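Local structure of T cell receptor mu chain (7L15) at residues 60-65 with 88-93; 156-161 with 206-211. The protein forms the mu chain of the marsupial gamma mu T cell receptor, pairing with a gamma chain, and probably takes part in antigen recognition. One frame throughout, in Å; residues are numbered along the deposited sequence.

Interaction 1: 60-65 with 88-93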
loop_
_atom_site.group_PDB
_atom_site.type_symbol
_atom_site.label_atom_id
_atom_site.label_comp_id
_atom_site.label_asym_id
_atom_site.label_seq_id
_atom_site.Cartn_x
_atom_site.Cartn_y
_atom_site.Cartn_z
ATOM N N LEU A 60 -8.226 7.631 0.220
ATOM C CA LEU A 60 -8.331 8.748 -0.702
ATOM C C LEU A 60 -9.792 9.017 -1.031
ATOM O O LEU A 60 -10.528 8.110 -1.424
ATOM C CB LEU A 60 -7.527 8.459 -1.977
ATOM C CG LEU A 60 -7.243 9.607 -2.955
ATOM C CD1 LEU A 60 -6.549 10.780 -2.270
ATOM C CD2 LEU A 60 -6.408 9.055 -4.110
ATOM N N TRP A 61 -10.211 10.263 -0.874
ATOM C CA TRP A 61 -11.523 10.658 -1.353
ATOM C C TRP A 61 -11.576 10.583 -2.880
ATOM O O TRP A 61 -10.654 11.021 -3.567
ATOM C CB TRP A 61 -11.836 12.070 -0.875
ATOM C CG TRP A 61 -13.132 12.609 -1.370
ATOM C CD1 TRP A 61 -14.364 12.380 -0.848
ATOM C CD2 TRP A 61 -13.320 13.487 -2.486
ATOM N NE1 TRP A 61 -15.319 13.067 -1.568
ATOM C CE2 TRP A 61 -14.702 13.752 -2.581
ATOM C CE3 TRP A 61 -12.454 14.073 -3.413
ATOM C CZ2 TRP A 61 -15.243 14.580 -3.571
ATOM C CZ3 TRP A 61 -12.992 14.900 -4.405
ATOM C CH2 TRP A 61 -14.376 15.144 -4.471
ATOM N N LEU A 62 -12.665 10.026 -3.409
ATOM C CA LEU A 62 -12.865 9.905 -4.848
ATOM C C LEU A 62 -13.957 10.813 -5.380
ATOM O O LEU A 62 -13.765 11.457 -6.415
ATOM C CB LEU A 62 -13.216 8.463 -5.222
ATOM C CG LEU A 62 -12.214 7.373 -4.885
ATOM C CD1 LEU A 62 -12.772 6.075 -5.389
ATOM C CD2 LEU A 62 -10.882 7.685 -5.508
ATOM N N THR A 63 -15.116 10.836 -4.719
ATOM C CA THR A 63 -16.297 11.550 -5.189
ATOM C C THR A 63 -17.342 11.509 -4.081
ATOM O O THR A 63 -17.260 10.688 -3.168
ATOM C CB THR A 63 -16.857 10.936 -6.481
ATOM O OG1 THR A 63 -18.093 11.572 -6.836
ATOM C CG2 THR A 63 -17.089 9.459 -6.310
ATOM N N GLY A 64 -18.312 12.422 -4.158
ATOM C CA GLY A 64 -19.386 12.438 -3.179
ATOM C C GLY A 64 -20.559 13.227 -3.703
ATOM O O GLY A 64 -20.469 13.879 -4.745
ATOM N N LEU A 65 -21.673 13.164 -2.974
ATOM C CA LEU A 65 -22.861 13.857 -3.457
ATOM C C LEU A 65 -23.882 14.008 -2.345
ATOM O O LEU A 65 -23.879 13.266 -1.356
ATOM C CB LEU A 65 -23.499 13.132 -4.650
ATOM C CG LEU A 65 -24.314 11.856 -4.422
ATOM C CD1 LEU A 65 -25.110 11.485 -5.667
ATOM C CD2 LEU A 65 -23.436 10.695 -4.008
ATOM N N ILE A 88 -26.641 4.788 -3.624
ATOM C CA ILE A 88 -25.765 5.627 -4.436
ATOM C C ILE A 88 -24.796 4.727 -5.182
ATOM O O ILE A 88 -24.483 3.618 -4.746
ATOM C CB ILE A 88 -24.967 6.689 -3.648
ATOM C CG1 ILE A 88 -23.765 6.063 -2.929
ATOM C CG2 ILE A 88 -25.865 7.429 -2.695
ATOM C CD1 ILE A 88 -22.664 7.063 -2.637
ATOM N N PHE A 89 -24.316 5.231 -6.315
ATOM C CA PHE A 89 -23.477 4.470 -7.225
ATOM C C PHE A 89 -22.161 5.187 -7.463
ATOM O O PHE A 89 -22.050 6.402 -7.280
ATOM C CB PHE A 89 -24.180 4.230 -8.548
ATOM C CG PHE A 89 -25.533 3.634 -8.386
ATOM C CD1 PHE A 89 -26.641 4.450 -8.160
ATOM C CD2 PHE A 89 -25.705 2.256 -8.420
ATOM C CE1 PHE A 89 -27.896 3.903 -7.984
ATOM C CE2 PHE A 89 -26.962 1.695 -8.240
ATOM C CZ PHE A 89 -28.062 2.519 -8.027
ATOM N N LEU A 90 -21.160 4.403 -7.840
ATOM C CA LEU A 90 -19.862 4.912 -8.240
ATOM C C LEU A 90 -19.577 4.433 -9.652
ATOM O O LEU A 90 -19.863 3.283 -10.001
ATOM C CB LEU A 90 -18.768 4.443 -7.283
ATOM C CG LEU A 90 -17.317 4.670 -7.701
ATOM C CD1 LEU A 90 -16.994 6.127 -7.621
ATOM C CD2 LEU A 90 -16.350 3.888 -6.813
ATOM N N GLN A 91 -19.026 5.309 -10.474
ATOM C CA GLN A 91 -18.579 4.890 -11.790
ATOM C C GLN A 91 -17.185 5.423 -12.044
ATOM O O GLN A 91 -16.939 6.619 -11.887
ATOM C CB GLN A 91 -19.517 5.357 -12.894
ATOM C CG GLN A 91 -18.916 5.080 -14.252
ATOM C CD GLN A 91 -19.813 5.484 -15.402
ATOM O OE1 GLN A 91 -20.725 4.738 -15.781
ATOM N NE2 GLN A 91 -19.551 6.663 -15.977
ATOM N N ILE A 92 -16.270 4.529 -12.417
ATOM C CA ILE A 92 -14.911 4.905 -12.753
ATOM C C ILE A 92 -14.601 4.287 -14.100
ATOM O O ILE A 92 -14.490 3.057 -14.225
ATOM C CB ILE A 92 -13.888 4.469 -11.700
ATOM C CG1 ILE A 92 -14.199 5.132 -10.364
ATOM C CG2 ILE A 92 -12.494 4.902 -12.121
ATOM C CD1 ILE A 92 -13.131 4.885 -9.302
ATOM N N GLU A 93 -14.482 5.131 -15.109
ATOM C CA GLU A 93 -14.137 4.669 -16.436
ATOM C C GLU A 93 -12.641 4.508 -16.540
ATOM O O GLU A 93 -11.877 5.113 -15.781
ATOM C CB GLU A 93 -14.621 5.655 -17.489
ATOM C CG GLU A 93 -16.083 5.944 -17.365
ATOM C CD GLU A 93 -16.683 6.366 -18.673
ATOM O OE1 GLU A 93 -17.185 7.500 -18.736
ATOM O OE2 GLU A 93 -16.638 5.565 -19.638
#

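Interaction 2: 156-161 with 206-211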
loop_
_atom_site.group_PDB
_atom_site.type_symbol
_atom_site.label_atom_id
_atom_site.label_comp_id
_atom_site.label_asym_id
_atom_site.label_seq_id
_atom_site.Cartn_x
_atom_site.Cartn_y
_atom_site.Cartn_z
ATOM N N PHE A 156 6.321 -10.957 -20.017
ATOM C CA PHE A 156 5.605 -12.126 -20.476
ATOM C C PHE A 156 4.123 -11.924 -20.236
ATOM O O PHE A 156 3.708 -11.121 -19.400
ATOM C CB PHE A 156 6.092 -13.401 -19.785
ATOM C CG PHE A 156 6.131 -13.323 -18.288
ATOM C CD1 PHE A 156 7.216 -12.746 -17.641
ATOM C CD2 PHE A 156 5.107 -13.865 -17.526
ATOM C CE1 PHE A 156 7.264 -12.693 -16.259
ATOM C CE2 PHE A 156 5.147 -13.820 -16.140
ATOM C CZ PHE A 156 6.224 -13.227 -15.505
ATOM N N TYR A 157 3.326 -12.662 -20.990
ATOM C CA TYR A 157 1.908 -12.636 -20.826
ATOM C C TYR A 157 1.456 -13.966 -21.414
ATOM O O TYR A 157 1.980 -14.362 -22.467
ATOM C CB TYR A 157 1.239 -11.458 -21.547
ATOM C CG TYR A 157 -0.225 -11.429 -21.183
ATOM C CD1 TYR A 157 -0.644 -10.833 -19.993
ATOM C CD2 TYR A 157 -1.178 -12.070 -21.974
ATOM C CE1 TYR A 157 -1.980 -10.847 -19.609
ATOM C CE2 TYR A 157 -2.541 -12.087 -21.591
ATOM C CZ TYR A 157 -2.922 -11.467 -20.407
ATOM O OH TYR A 157 -4.241 -11.471 -20.009
ATOM N N PRO A 158 0.512 -14.684 -20.774
ATOM C CA PRO A 158 -0.130 -14.401 -19.485
ATOM C C PRO A 158 0.816 -14.670 -18.292
ATOM O O PRO A 158 1.969 -15.085 -18.485
ATOM C CB PRO A 158 -1.331 -15.372 -19.475
ATOM C CG PRO A 158 -0.823 -16.566 -20.257
ATOM C CD PRO A 158 0.074 -15.981 -21.330
ATOM N N LYS A 159 0.312 -14.474 -17.072
ATOM C CA LYS A 159 1.164 -14.434 -15.884
ATOM C C LYS A 159 1.621 -15.810 -15.420
ATOM O O LYS A 159 2.612 -15.890 -14.690
ATOM C CB LYS A 159 0.435 -13.740 -14.713
ATOM C CG LYS A 159 -0.631 -14.605 -14.056
ATOM C CD LYS A 159 -1.492 -13.840 -13.059
ATOM C CE LYS A 159 -2.769 -13.349 -13.708
ATOM N NZ LYS A 159 -3.941 -13.400 -12.783
ATOM N N GLU A 160 0.921 -16.882 -15.785
ATOM C CA GLU A 160 1.296 -18.207 -15.304
ATOM C C GLU A 160 2.659 -18.601 -15.875
ATOM O O GLU A 160 2.872 -18.555 -17.097
ATOM C CB GLU A 160 0.232 -19.245 -15.676
ATOM C CG GLU A 160 -1.111 -19.047 -14.974
ATOM C CD GLU A 160 -1.932 -17.910 -15.570
ATOM O OE1 GLU A 160 -1.693 -17.566 -16.742
ATOM O OE2 GLU A 160 -2.807 -17.361 -14.861
ATOM N N LEU A 161 3.594 -18.955 -14.987
ATOM C CA LEU A 161 4.858 -19.552 -15.407
ATOM C C LEU A 161 5.415 -20.392 -14.268
ATOM O O LEU A 161 4.974 -20.308 -13.121
ATOM C CB LEU A 161 5.891 -18.502 -15.863
ATOM C CG LEU A 161 6.237 -17.239 -15.054
ATOM C CD1 LEU A 161 6.079 -17.421 -13.561
ATOM C CD2 LEU A 161 7.645 -16.758 -15.344
ATOM N N LYS A 206 9.430 -21.925 -17.710
ATOM C CA LYS A 206 8.448 -22.581 -18.560
ATOM C C LYS A 206 7.247 -21.657 -18.674
ATOM O O LYS A 206 6.712 -21.196 -17.661
ATOM C CB LYS A 206 8.050 -23.947 -17.997
ATOM C CG LYS A 206 8.988 -25.073 -18.419
ATOM C CD LYS A 206 8.930 -26.241 -17.449
ATOM C CE LYS A 206 9.494 -27.518 -18.064
ATOM N NZ LYS A 206 8.600 -28.703 -17.833
ATOM N N HIS A 207 6.850 -21.362 -19.902
ATOM C CA HIS A 207 5.791 -20.395 -20.134
ATOM C C HIS A 207 5.111 -20.802 -21.427
ATOM O O HIS A 207 5.777 -20.917 -22.461
ATOM C CB HIS A 207 6.364 -18.974 -20.205
ATOM C CG HIS A 207 5.330 -17.915 -20.429
ATOM N ND1 HIS A 207 5.109 -17.345 -21.664
ATOM C CD2 HIS A 207 4.451 -17.330 -19.579
ATOM C CE1 HIS A 207 4.130 -16.458 -21.565
ATOM N NE2 HIS A 207 3.716 -16.428 -20.309
ATOM N N LEU A 208 3.808 -21.092 -21.343
ATOM C CA LEU A 208 2.999 -21.540 -22.487
ATOM C C LEU A 208 3.634 -22.739 -23.171
ATOM O O LEU A 208 3.675 -22.829 -24.397
ATOM C CB LEU A 208 2.783 -20.406 -23.496
ATOM C CG LEU A 208 2.064 -19.204 -22.890
ATOM C CD1 LEU A 208 1.970 -18.111 -23.909
ATOM C CD2 LEU A 208 0.681 -19.593 -22.378
ATOM N N GLY A 209 4.151 -23.662 -22.370
ATOM C CA GLY A 209 4.762 -24.852 -22.924
ATOM C C GLY A 209 6.090 -24.651 -23.621
ATOM O O GLY A 209 6.610 -25.616 -24.190
ATOM N N LYS A 210 6.645 -23.437 -23.620
ATOM C CA LYS A 210 7.990 -23.187 -24.126
ATOM C C LYS A 210 8.949 -23.069 -22.948
ATOM O O LYS A 210 8.575 -22.605 -21.870
ATOM C CB LYS A 210 8.045 -21.907 -24.968
ATOM N N GLU A 211 10.188 -23.496 -23.158
ATOM C CA GLU A 211 11.218 -23.428 -22.130
ATOM C C GLU A 211 12.239 -22.373 -22.522
ATOM O O GLU A 211 12.720 -22.360 -23.658
ATOM C CB GLU A 211 11.886 -24.787 -21.933
ATOM C CG GLU A 211 12.654 -24.946 -20.617
ATOM C CD GLU A 211 14.063 -24.355 -20.675
ATOM O OE1 GLU A 211 14.574 -23.942 -19.613
ATOM O OE2 GLU A 211 14.659 -24.306 -21.781
HETATM O O HOH W 1 2.293 -20.536 -19.066
#

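Interaction 1: 60-65 with 88-93
T63 lays its methyl CG2 against CD1 of L90, 3.6 Å away, the tightest touch between 60-65 and 88-93. The two side chains cross obliquely. CG2 of T63 sits in the crowded position between the backbone N and the carbonyl carbon. That leaves OG1 anti to the backbone N (chi1 174°), where it is hydrogen-bonded to the carbonyl O of D71 and to OG of S79. The threonine thus turns its methyl to the leucine while its buried hydroxyl is satisfied elsewhere. CG of L90 is anti to its backbone N (chi1 169°), and this brings the branch end closer to 60-65.

On one flank, CD1 of L62 meets CD1 of I92 at 4.1 Å, the side chains crossing at nearly a right angle. On the other, CD2 of L65 and CD1 of I88 approach to 4.0 Å as the two side chains slide past each other in opposite directions. No hydrogen bond joins the segments. The segment axes are 8.9 Å apart at closest, at 134°. With side chains filling the gap, the strands lie on opposing sheets of the V-set sandwich.

This is core packing of the immunoglobulin V-set domain. W61 packs on V104 of the gamma chain. W50 of strand 48-53 also packs on I88 and L90. Strand 60-65 pairs with strands 48-53 and 70-72, and strand 87-92 lies between strands 32-39 and 77-82.

Interaction 2: 156-161 with 206-211
H207 is the first residue of a type I' turn that ends at K210 and joins strands 201-207 and 210-216 of the C1-set domain. From CB, its CG is set anti to the backbone N (chi1 -179°), and the ring reaches into the bend of 156-161. CD2 comes 3.2 Å from the carbonyl O of E160. CE1 lies 3.1 Å from the carbonyl O of Y157, which is near the ring plane. NE2, at the tip, donates a hydrogen bond to the carbonyl O of P158 (2.9 Å, 152° at the hydrogen). That oxygen lies almost in the ring plane, and the donor lies in the carbonyl plane.

The ring is packed on both faces. CB of F156 sits over one face in a CH-pi contact, 4.1 Å from the ring centroid. The F156 ring turns its edge toward the face of the imidazole, an offset edge-to-face pair with planes at 72°. CG of L208 lies over the face opposite CB of F156, toward the rim. L208 also meets P158 tip to tip, with CD2 of L208 3.8 Å from CD of P158. The Y157-P158 peptide bond is cis, in the bend that offers the carbonyls of both residues to the histidine.

A water accepts from N of L208 and donates to O of E160, a second polar link. Nearby, CA of L161 makes a CA-H...O contact with O of K206 at 3.3 Å.

Because NE2 is the donor, that nitrogen carries a proton. The surrounding carbonyls, and E160 OE1 at 6.6 Å from NE2 of H207, might favour some positive charge on the imidazole.

Interaction 1 and interaction 2 belong to different immunoglobulin domains of one chain, V-set and C1-set. Their centres are 37 Å apart, on opposite sides of the chain's centre, and their nearest atoms are about 18 Å apart. They do not touch, and along the sequence the first closes before the second opens. Their character differs. Residues 60-65 and 88-93 meet through buried apolar groups, while 156-161 and 206-211 combine aromatic packing with a histidine-to-carbonyl hydrogen bond and a water bridge, where a loop meets a strand end and its turn. The side chain of L65 in interaction 1 lies about 8 Å from a NAG, which is a glycan attached to the protein itself.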